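Local coordinates for periplasmic binding protein/LacI transcriptional regulator (Burkholderia graminis C4D1M, PDB 5HQJ) that binds D-arabinose in its pyranose form and probably serves as the periplasmic sugar-binding component of an ABC transporter, at residues 41-52 against 267-278. Residues are numbered along the deposited sequence; the frame is centred on the assembly and turned at random.
With 64K (alpha-D-arabinopyranose), chain B.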
loop_
_atom_site.group_PDB
_atom_site.type_symbol
_atom_site.label_atom_id
_atom_site.label_comp_id
_atom_site.label_asym_id
_atom_site.label_seq_id
_atom_site.Cartn_x
_atom_site.Cartn_y
_atom_site.Cartn_z
ATOM N N PHE A 41 -4.534 6.810 1.276
ATOM C CA PHE A 41 -3.103 6.614 1.083
ATOM C C PHE A 41 -2.509 7.337 -0.126
ATOM O O PHE A 41 -1.377 7.838 -0.049
ATOM C CB PHE A 41 -2.841 5.110 0.974
ATOM C CG PHE A 41 -1.410 4.740 0.625
ATOM C CD1 PHE A 41 -0.425 4.640 1.611
ATOM C CD2 PHE A 41 -1.079 4.416 -0.680
ATOM C CE1 PHE A 41 0.883 4.244 1.288
ATOM C CE2 PHE A 41 0.203 4.028 -1.018
ATOM C CZ PHE A 41 1.201 3.909 -0.019
ATOM N N PHE A 42 -3.232 7.368 -1.245
ATOM C CA PHE A 42 -2.640 7.837 -2.494
ATOM C C PHE A 42 -2.536 9.338 -2.633
ATOM O O PHE A 42 -1.912 9.805 -3.588
ATOM C CB PHE A 42 -3.419 7.263 -3.680
ATOM C CG PHE A 42 -3.182 5.799 -3.866
ATOM C CD1 PHE A 42 -2.049 5.367 -4.487
ATOM C CD2 PHE A 42 -4.068 4.877 -3.360
ATOM C CE1 PHE A 42 -1.804 3.983 -4.649
ATOM C CE2 PHE A 42 -3.879 3.491 -3.534
ATOM C CZ PHE A 42 -2.727 3.044 -4.151
ATOM N N ASP A 43 -3.187 10.076 -1.731
ATOM C CA ASP A 43 -3.040 11.529 -1.708
ATOM C C ASP A 43 -1.563 11.863 -1.609
ATOM O O ASP A 43 -1.089 12.785 -2.266
ATOM C CB ASP A 43 -3.826 12.149 -0.543
ATOM C CG ASP A 43 -5.322 12.299 -0.847
ATOM O OD1 ASP A 43 -5.803 11.859 -1.924
ATOM O OD2 ASP A 43 -6.032 12.862 0.026
ATOM N N ASP A 44 -0.804 11.116 -0.820
ATOM C CA ASP A 44 0.632 11.393 -0.691
ATOM C C ASP A 44 1.375 11.103 -1.996
ATOM O O ASP A 44 2.333 11.790 -2.342
ATOM C CB ASP A 44 1.275 10.559 0.421
ATOM C CG ASP A 44 1.152 11.185 1.828
ATOM O OD1 ASP A 44 1.034 12.421 1.951
ATOM O OD2 ASP A 44 1.208 10.405 2.817
ATOM N N CYS A 45 0.971 10.055 -2.703
ATOM C CA CYS A 45 1.605 9.732 -3.960
ATOM C C CYS A 45 1.385 10.821 -4.994
ATOM O O CYS A 45 2.311 11.207 -5.724
ATOM C CB CYS A 45 1.052 8.392 -4.471
ATOM S SG CYS A 45 1.342 6.970 -3.380
ATOM N N ASN A 46 0.145 11.304 -5.052
ATOM C CA ASN A 46 -0.199 12.472 -5.837
ATOM C C ASN A 46 0.668 13.667 -5.462
ATOM O O ASN A 46 1.264 14.303 -6.328
ATOM C CB ASN A 46 -1.690 12.776 -5.650
ATOM C CG ASN A 46 -2.238 13.747 -6.685
ATOM O OD1 ASN A 46 -1.573 14.083 -7.664
ATOM N ND2 ASN A 46 -3.486 14.153 -6.494
ATOM N N LYS A 47 0.733 14.004 -4.178
ATOM C CA LYS A 47 1.584 15.130 -3.740
ATOM C C LYS A 47 3.043 15.028 -4.240
ATOM O O LYS A 47 3.582 15.978 -4.848
ATOM C CB LYS A 47 1.550 15.221 -2.222
ATOM C CG LYS A 47 2.496 16.262 -1.644
ATOM C CD LYS A 47 2.377 16.321 -0.147
ATOM C CE LYS A 47 3.314 17.352 0.414
ATOM N NZ LYS A 47 3.292 17.324 1.890
ATOM N N GLY A 48 3.652 13.865 -4.060
ATOM C CA GLY A 48 5.037 13.673 -4.436
ATOM C C GLY A 48 5.187 13.710 -5.951
ATOM O O GLY A 48 6.125 14.279 -6.476
ATOM N N ALA A 49 4.249 13.106 -6.675
ATOM C CA ALA A 49 4.338 13.129 -8.135
ATOM C C ALA A 49 4.149 14.557 -8.683
ATOM O O ALA A 49 4.879 15.000 -9.577
ATOM C CB ALA A 49 3.310 12.163 -8.737
ATOM N N LYS A 50 3.184 15.278 -8.133
ATOM C CA LYS A 50 2.860 16.620 -8.588
ATOM C C LYS A 50 4.048 17.533 -8.323
ATOM O O LYS A 50 4.444 18.302 -9.195
ATOM C CB LYS A 50 1.591 17.107 -7.894
ATOM C CG LYS A 50 1.192 18.533 -8.187
ATOM C CD LYS A 50 0.792 18.741 -9.625
ATOM C CE LYS A 50 0.293 20.162 -9.837
ATOM N NZ LYS A 50 -0.682 20.589 -8.784
ATOM N N THR A 51 4.644 17.423 -7.134
ATOM C CA THR A 51 5.867 18.168 -6.811
ATOM C C THR A 51 6.997 17.892 -7.824
ATOM O O THR A 51 7.608 18.822 -8.363
ATOM C CB THR A 51 6.341 17.819 -5.403
ATOM O OG1 THR A 51 5.319 18.159 -4.465
ATOM C CG2 THR A 51 7.586 18.602 -5.057
ATOM N N ALA A 52 7.242 16.627 -8.137
ATOM C CA ALA A 52 8.331 16.299 -9.053
ATOM C C ALA A 52 8.036 16.767 -10.470
ATOM O O ALA A 52 8.934 17.235 -11.187
ATOM C CB ALA A 52 8.599 14.811 -9.046
ATOM N N GLN A 267 5.126 3.388 4.972
ATOM C CA GLN A 267 5.823 3.288 3.700
ATOM C C GLN A 267 6.308 4.708 3.338
ATOM O O GLN A 267 6.229 5.592 4.175
ATOM C CB GLN A 267 4.900 2.702 2.632
ATOM C CG GLN A 267 4.189 1.430 3.028
ATOM C CD GLN A 267 3.351 0.962 1.885
ATOM O OE1 GLN A 267 3.866 0.556 0.858
ATOM N NE2 GLN A 267 2.022 1.036 2.049
ATOM N N ARG A 268 6.831 4.901 2.129
ATOM C CA ARG A 268 7.227 6.211 1.648
ATOM C C ARG A 268 6.437 6.591 0.380
ATOM O O ARG A 268 6.971 6.622 -0.703
ATOM C CB ARG A 268 8.759 6.244 1.413
ATOM C CG ARG A 268 9.588 6.098 2.689
ATOM C CD ARG A 268 10.981 6.646 2.570
ATOM N NE ARG A 268 11.585 6.730 3.894
ATOM C CZ ARG A 268 12.173 5.713 4.510
ATOM N NH1 ARG A 268 12.256 4.538 3.914
ATOM N NH2 ARG A 268 12.679 5.882 5.714
ATOM N N PRO A 269 5.119 6.854 0.521
ATOM C CA PRO A 269 4.261 7.126 -0.648
ATOM C C PRO A 269 4.630 8.425 -1.399
ATOM O O PRO A 269 4.513 8.514 -2.618
ATOM C CB PRO A 269 2.844 7.189 -0.025
ATOM C CG PRO A 269 3.049 7.467 1.441
ATOM C CD PRO A 269 4.348 6.759 1.772
ATOM N N VAL A 270 5.058 9.454 -0.662
ATOM C CA VAL A 270 5.460 10.714 -1.276
ATOM C C VAL A 270 6.659 10.443 -2.178
ATOM O O VAL A 270 6.695 10.877 -3.323
ATOM C CB VAL A 270 5.828 11.797 -0.218
ATOM C CG1 VAL A 270 6.137 13.085 -0.915
ATOM C CG2 VAL A 270 4.702 12.010 0.707
ATOM N N THR A 271 7.669 9.769 -1.618
ATOM C CA THR A 271 8.872 9.406 -2.314
ATOM C C THR A 271 8.542 8.516 -3.533
ATOM O O THR A 271 9.135 8.678 -4.603
ATOM C CB THR A 271 9.894 8.711 -1.329
ATOM O OG1 THR A 271 10.391 9.659 -0.372
ATOM C CG2 THR A 271 11.053 8.116 -2.082
HETATM N N MSE A 272 7.626 7.562 -3.386
HETATM C CA MSE A 272 7.188 6.774 -4.542
HETATM C C MSE A 272 6.689 7.650 -5.695
HETATM O O MSE A 272 7.065 7.440 -6.846
HETATM C CB MSE A 272 6.080 5.777 -4.164
HETATM C CG MSE A 272 6.497 4.611 -3.268
HETATM SE SE MSE A 272 4.887 3.600 -2.937
HETATM C CE MSE A 272 5.264 3.053 -1.117
ATOM N N GLY A 273 5.824 8.612 -5.405
ATOM C CA GLY A 273 5.255 9.444 -6.463
ATOM C C GLY A 273 6.308 10.322 -7.094
ATOM O O GLY A 273 6.359 10.532 -8.319
ATOM N N SER A 274 7.197 10.849 -6.258
ATOM C CA SER A 274 8.279 11.658 -6.759
ATOM C C SER A 274 9.213 10.876 -7.698
ATOM O O SER A 274 9.529 11.299 -8.823
ATOM C CB SER A 274 9.071 12.198 -5.562
ATOM O OG SER A 274 9.932 13.195 -5.999
ATOM N N LEU A 275 9.676 9.728 -7.216
ATOM C CA LEU A 275 10.521 8.847 -8.031
ATOM C C LEU A 275 9.808 8.368 -9.273
ATOM O O LEU A 275 10.416 8.276 -10.336
ATOM C CB LEU A 275 10.971 7.639 -7.218
ATOM C CG LEU A 275 11.978 7.962 -6.116
ATOM C CD1 LEU A 275 12.164 6.712 -5.321
ATOM C CD2 LEU A 275 13.345 8.516 -6.647
ATOM N N ALA A 276 8.521 8.085 -9.158
ATOM C CA ALA A 276 7.779 7.617 -10.338
ATOM C C ALA A 276 7.864 8.652 -11.469
ATOM O O ALA A 276 8.153 8.321 -12.625
ATOM C CB ALA A 276 6.362 7.337 -9.990
ATOM N N VAL A 277 7.620 9.916 -11.150
ATOM C CA VAL A 277 7.688 10.951 -12.180
ATOM C C VAL A 277 9.116 11.163 -12.671
ATOM O O VAL A 277 9.376 11.195 -13.885
ATOM C CB VAL A 277 7.092 12.274 -11.667
ATOM C CG1 VAL A 277 7.371 13.379 -12.625
ATOM C CG2 VAL A 277 5.579 12.129 -11.475
ATOM N N ASP A 278 10.064 11.281 -11.741
ATOM C CA ASP A 278 11.453 11.447 -12.105
ATOM C C ASP A 278 12.012 10.338 -12.999
ATOM O O ASP A 278 12.717 10.627 -13.973
ATOM C CB ASP A 278 12.283 11.574 -10.839
ATOM C CG ASP A 278 12.265 12.984 -10.278
ATOM O OD1 ASP A 278 12.052 13.943 -11.062
ATOM O OD2 ASP A 278 12.480 13.122 -9.067
HETATM O O2 64K B . 0.366 0.050 -0.070
HETATM C C2 64K B . -1.087 -0.053 0.113
HETATM C C3 64K B . -1.444 0.763 1.314
HETATM O O3 64K B . -1.057 0.057 2.472
HETATM C C4 64K B . -2.949 0.980 1.433
HETATM O O4 64K B . -3.646 -0.241 1.740
HETATM C C5 64K B . -3.478 1.485 0.168
HETATM O O5 64K B . -3.258 0.490 -0.862
HETATM C C1 64K B . -1.790 0.473 -1.107
HETATM O O1 64K B . -1.536 -0.375 -2.159
HETATM O O HOH W 1 8.528 15.447 -4.839
HETATM O O HOH W 2 11.628 16.539 -10.857
#
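Gly48 and Gly273 face each other where helices 42-56 and 269-284 pack in the N-terminal lobe of this two-lobed periplasmic binding protein fold, beside the parallel sheet. The short helical segments approach to 6.4 Å between axes and cross at -39°, a right-handed, GASright-type packing in which Gly48 and Ala52 supply the small-xxx-small spacing and Gly273 lies against Gly48. With no side chain on either glycine the backbones come together, Gly48 C to Gly273 C at 3.7 Å.

With no direct hydrogen bond between the segments, the backbones meet through CA-H...O contacts running both ways. Gly48 CA lies 3.4 Å from Val270 O, with 167° at the hydrogen, and Gly273 CA lies 3.5 Å from Cys45 O, also nearly straight.

Apolar contacts extend the interface at both ends. Pro269 turns its CB to Cys45 SG (3.7 Å) and to Phe41 CZ, while its CG lies alongside Asp44 CB; the carboxylate of Asp44 continues to a salt bridge with Lys311. Val277 CG2, anti to the carbonyl carbon, reaches Ala49 CB at 3.6 Å, and Ala52 CB packs on Val277 CB.

At the sugar end, Phe41 has CG anti to its own N, which swings the ring under the arabinose, with sugar C3 over the ring centre, 3.9 Å above its plane. The amide of Gln267 is nearly parallel to the Phe41 ring (planes 19° apart), NE2 coming near CE1, and its OE1 is bonded to Thr130, which should limit rotation of the amide; NE2 also bonds Asp247.

Two waters bridge the helices: one links Gly48 O with Ser274 OG, another donates to both Ala52 O and Asp278 OD1. In the pocket, Gln267 NE2 donates to arabinose O2 over 2.9 Å.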